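Local coordinates for protein response regulator (Pseudomonas putida, PDB 3HDV) that probably acts as a phosphorylation-controlled signalling switch through its receiver domain, serving as the regulator partner of a two-component system, with transcription as its likely target, at residues Ser66-Ile71 and Val93-Asp98. Residues are numbered along the deposited sequence; the frame is centred on the assembly and turned at random.
Sequences SGLDLI and VEEAVD
Leu68 reaches from the first turn of helix 67-75 toward Glu95 and Asp98 on helix 93-101, a worked example of two neighbouring surface helices of a receiver domain meeting through one hydrophobic side chain and one water. Its CB lies 4.3 Å from Glu95 OE2. With CG anti to the backbone N (chi1 168°), the branch extends between the helices. At the tip, CD2 touches Glu95 CG at 4.4 Å, and CD1 and CD2 both lie 4.5 Å from Asp98 CB, so the forked end straddles that CB; Leu68 also packs on Leu102. Beside this loose packing, a water accepts from Leu68 N (2.9 Å) and donates to Glu95 OE2 (2.8 Å), tying the start of helix 67-75 to the other helix. Ser66 OG, which caps that helix by accepting from Asp69 N at 3.2 Å and 172°, gives the same water a weak bond. A hydrogen bond to Thr91 OG1 and a salt bridge to Arg61 NH1 hold Glu95 OE1 and probably help to fix the carboxylate. The second subunit packs on helix 93-101, its Phe107 against Val97. Dispersion along Leu68 thus joins the helices directly, with the water as their polar link.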
ATOM      1  N   SER B  66      -1.997  20.953  -2.272  1.00 37.69           N
ATOM      2  CA  SER B  66      -2.703  20.182  -1.245  1.00 36.03           C
ATOM      3  C   SER B  66      -3.928  19.472  -1.847  1.00 34.74           C
ATOM      4  O   SER B  66      -4.391  19.820  -2.953  1.00 31.98           O
ATOM      5  CB  SER B  66      -3.138  21.103  -0.122  1.00 35.14           C
ATOM      6  OG  SER B  66      -4.279  21.824  -0.539  1.00 33.46           O
ATOM      7  N   GLY B  67      -4.462  18.488  -1.108  1.00 33.35           N
ATOM      8  CA  GLY B  67      -5.687  17.806  -1.539  1.00 31.62           C
ATOM      9  C   GLY B  67      -6.871  18.732  -1.570  1.00 31.52           C
ATOM     10  O   GLY B  67      -7.767  18.582  -2.428  1.00 31.87           O
ATOM     11  N   LEU B  68      -6.919  19.711  -0.671  1.00 29.88           N
ATOM     12  CA  LEU B  68      -8.042  20.638  -0.712  1.00 31.33           C
ATOM     13  C   LEU B  68      -8.043  21.477  -2.029  1.00 32.70           C
ATOM     14  O   LEU B  68      -9.085  21.643  -2.664  1.00 33.93           O
ATOM     15  CB  LEU B  68      -8.068  21.552   0.509  1.00 29.94           C
ATOM     16  CG  LEU B  68      -8.963  22.765   0.555  1.00 30.43           C
ATOM     17  CD1 LEU B  68     -10.396  22.421   0.317  1.00 31.71           C
ATOM     18  CD2 LEU B  68      -8.774  23.537   1.888  1.00 30.75           C
ATOM     19  N   ASP B  69      -6.889  21.988  -2.419  1.00 34.44           N
ATOM     20  CA  ASP B  69      -6.796  22.762  -3.668  1.00 35.24           C
ATOM     21  C   ASP B  69      -7.139  21.868  -4.863  1.00 35.07           C
ATOM     22  O   ASP B  69      -7.817  22.318  -5.780  1.00 36.66           O
ATOM     23  CB  ASP B  69      -5.387  23.324  -3.846  1.00 34.89           C
ATOM     24  CG  ASP B  69      -5.138  24.585  -3.025  1.00 37.20           C
ATOM     25  OD1 ASP B  69      -6.097  25.269  -2.649  1.00 38.98           O
ATOM     26  OD2 ASP B  69      -3.966  24.899  -2.772  1.00 39.71           O
ATOM     27  N   LEU B  70      -6.687  20.610  -4.865  1.00 34.11           N
ATOM     28  CA  LEU B  70      -7.002  19.698  -5.964  1.00 32.86           C
ATOM     29  C   LEU B  70      -8.503  19.505  -6.085  1.00 34.17           C
ATOM     30  O   LEU B  70      -9.075  19.618  -7.175  1.00 35.43           O
ATOM     31  CB  LEU B  70      -6.299  18.353  -5.789  1.00 33.70           C
ATOM     32  CG  LEU B  70      -6.806  17.160  -6.631  1.00 31.93           C
ATOM     33  CD1 LEU B  70      -6.578  17.406  -8.157  1.00 30.96           C
ATOM     34  CD2 LEU B  70      -6.137  15.854  -6.224  1.00 31.88           C
ATOM     35  N   ILE B  71      -9.167  19.227  -4.974  1.00 32.54           N
ATOM     36  CA  ILE B  71     -10.607  19.089  -4.966  1.00 32.98           C
ATOM     37  C   ILE B  71     -11.334  20.336  -5.497  1.00 33.70           C
ATOM     38  O   ILE B  71     -12.260  20.224  -6.296  1.00 33.37           O
ATOM     39  CB  ILE B  71     -11.142  18.673  -3.528  1.00 32.24           C
ATOM     40  CG1 ILE B  71     -10.548  17.303  -3.169  1.00 31.76           C
ATOM     41  CG2 ILE B  71     -12.662  18.652  -3.504  1.00 32.14           C
ATOM     42  CD1 ILE B  71     -10.736  16.859  -1.699  1.00 31.10           C
ATOM     43  N   VAL B  93     -10.498  20.717  12.165  1.00 31.34           N
ATOM     44  CA  VAL B  93     -11.905  20.858  11.970  1.00 31.19           C
ATOM     45  C   VAL B  93     -12.234  21.816  10.856  1.00 31.68           C
ATOM     46  O   VAL B  93     -13.067  21.504  10.036  1.00 31.21           O
ATOM     47  CB  VAL B  93     -12.645  21.217  13.287  1.00 31.49           C
ATOM     48  CG1 VAL B  93     -14.094  21.627  12.999  1.00 31.56           C
ATOM     49  CG2 VAL B  93     -12.575  20.020  14.246  1.00 30.40           C
ATOM     50  N   GLU B  94     -11.578  22.979  10.798  1.00 33.12           N
ATOM     51  CA  GLU B  94     -11.912  23.967   9.740  1.00 34.27           C
ATOM     52  C   GLU B  94     -11.689  23.403   8.355  1.00 31.51           C
ATOM     53  O   GLU B  94     -12.525  23.563   7.468  1.00 31.31           O
ATOM     54  CB  GLU B  94     -11.136  25.295   9.955  1.00 35.26           C
ATOM     55  CG  GLU B  94     -11.709  26.003  11.212  1.00 38.85           C
ATOM     56  CD  GLU B  94     -11.277  27.459  11.427  1.00 41.00           C
ATOM     57  OE1 GLU B  94     -10.173  27.853  10.933  1.00 45.81           O
ATOM     58  OE2 GLU B  94     -12.078  28.189  12.144  1.00 48.06           O
ATOM     59  N   GLU B  95     -10.550  22.745   8.169  1.00 30.26           N
ATOM     60  CA  GLU B  95     -10.262  22.133   6.887  1.00 29.75           C
ATOM     61  C   GLU B  95     -11.301  21.019   6.557  1.00 29.90           C
ATOM     62  O   GLU B  95     -11.788  20.920   5.420  1.00 29.77           O
ATOM     63  CB  GLU B  95      -8.837  21.575   6.866  1.00 28.76           C
ATOM     64  CG  GLU B  95      -8.463  20.989   5.489  1.00 28.02           C
ATOM     65  CD  GLU B  95      -7.052  20.560   5.406  1.00 30.57           C
ATOM     66  OE1 GLU B  95      -6.553  19.881   6.331  1.00 33.72           O
ATOM     67  OE2 GLU B  95      -6.420  20.867   4.385  1.00 37.57           O
ATOM     68  N   ALA B  96     -11.633  20.184   7.544  1.00 29.90           N
ATOM     69  CA  ALA B  96     -12.627  19.110   7.308  1.00 29.90           C
ATOM     70  C   ALA B  96     -13.976  19.679   6.873  1.00 29.67           C
ATOM     71  O   ALA B  96     -14.621  19.162   5.956  1.00 29.17           O
ATOM     72  CB  ALA B  96     -12.759  18.196   8.554  1.00 29.41           C
ATOM     73  N   VAL B  97     -14.372  20.794   7.491  1.00 29.95           N
ATOM     74  CA  VAL B  97     -15.621  21.427   7.130  1.00 30.44           C
ATOM     75  C   VAL B  97     -15.538  22.006   5.700  1.00 31.32           C
ATOM     76  O   VAL B  97     -16.468  21.849   4.932  1.00 29.59           O
ATOM     77  CB  VAL B  97     -16.037  22.491   8.185  1.00 31.10           C
ATOM     78  CG1 VAL B  97     -17.140  23.391   7.623  1.00 30.88           C
ATOM     79  CG2 VAL B  97     -16.462  21.789   9.548  1.00 29.95           C
ATOM     80  N   ASP B  98     -14.421  22.700   5.370  1.00 31.98           N
ATOM     81  CA  ASP B  98     -14.178  23.160   3.986  1.00 32.27           C
ATOM     82  C   ASP B  98     -14.281  22.013   2.978  1.00 31.10           C
ATOM     83  O   ASP B  98     -14.968  22.130   1.969  1.00 31.47           O
ATOM     84  CB  ASP B  98     -12.772  23.779   3.855  1.00 32.88           C
ATOM     85  CG  ASP B  98     -12.678  25.166   4.477  1.00 37.62           C
ATOM     86  OD1 ASP B  98     -13.721  25.856   4.600  1.00 41.89           O
ATOM     87  OD2 ASP B  98     -11.552  25.566   4.844  1.00 42.80           O
TER
HETATM   88  O   HOH W   1      -5.531  20.011   1.856  1.00 40.58           O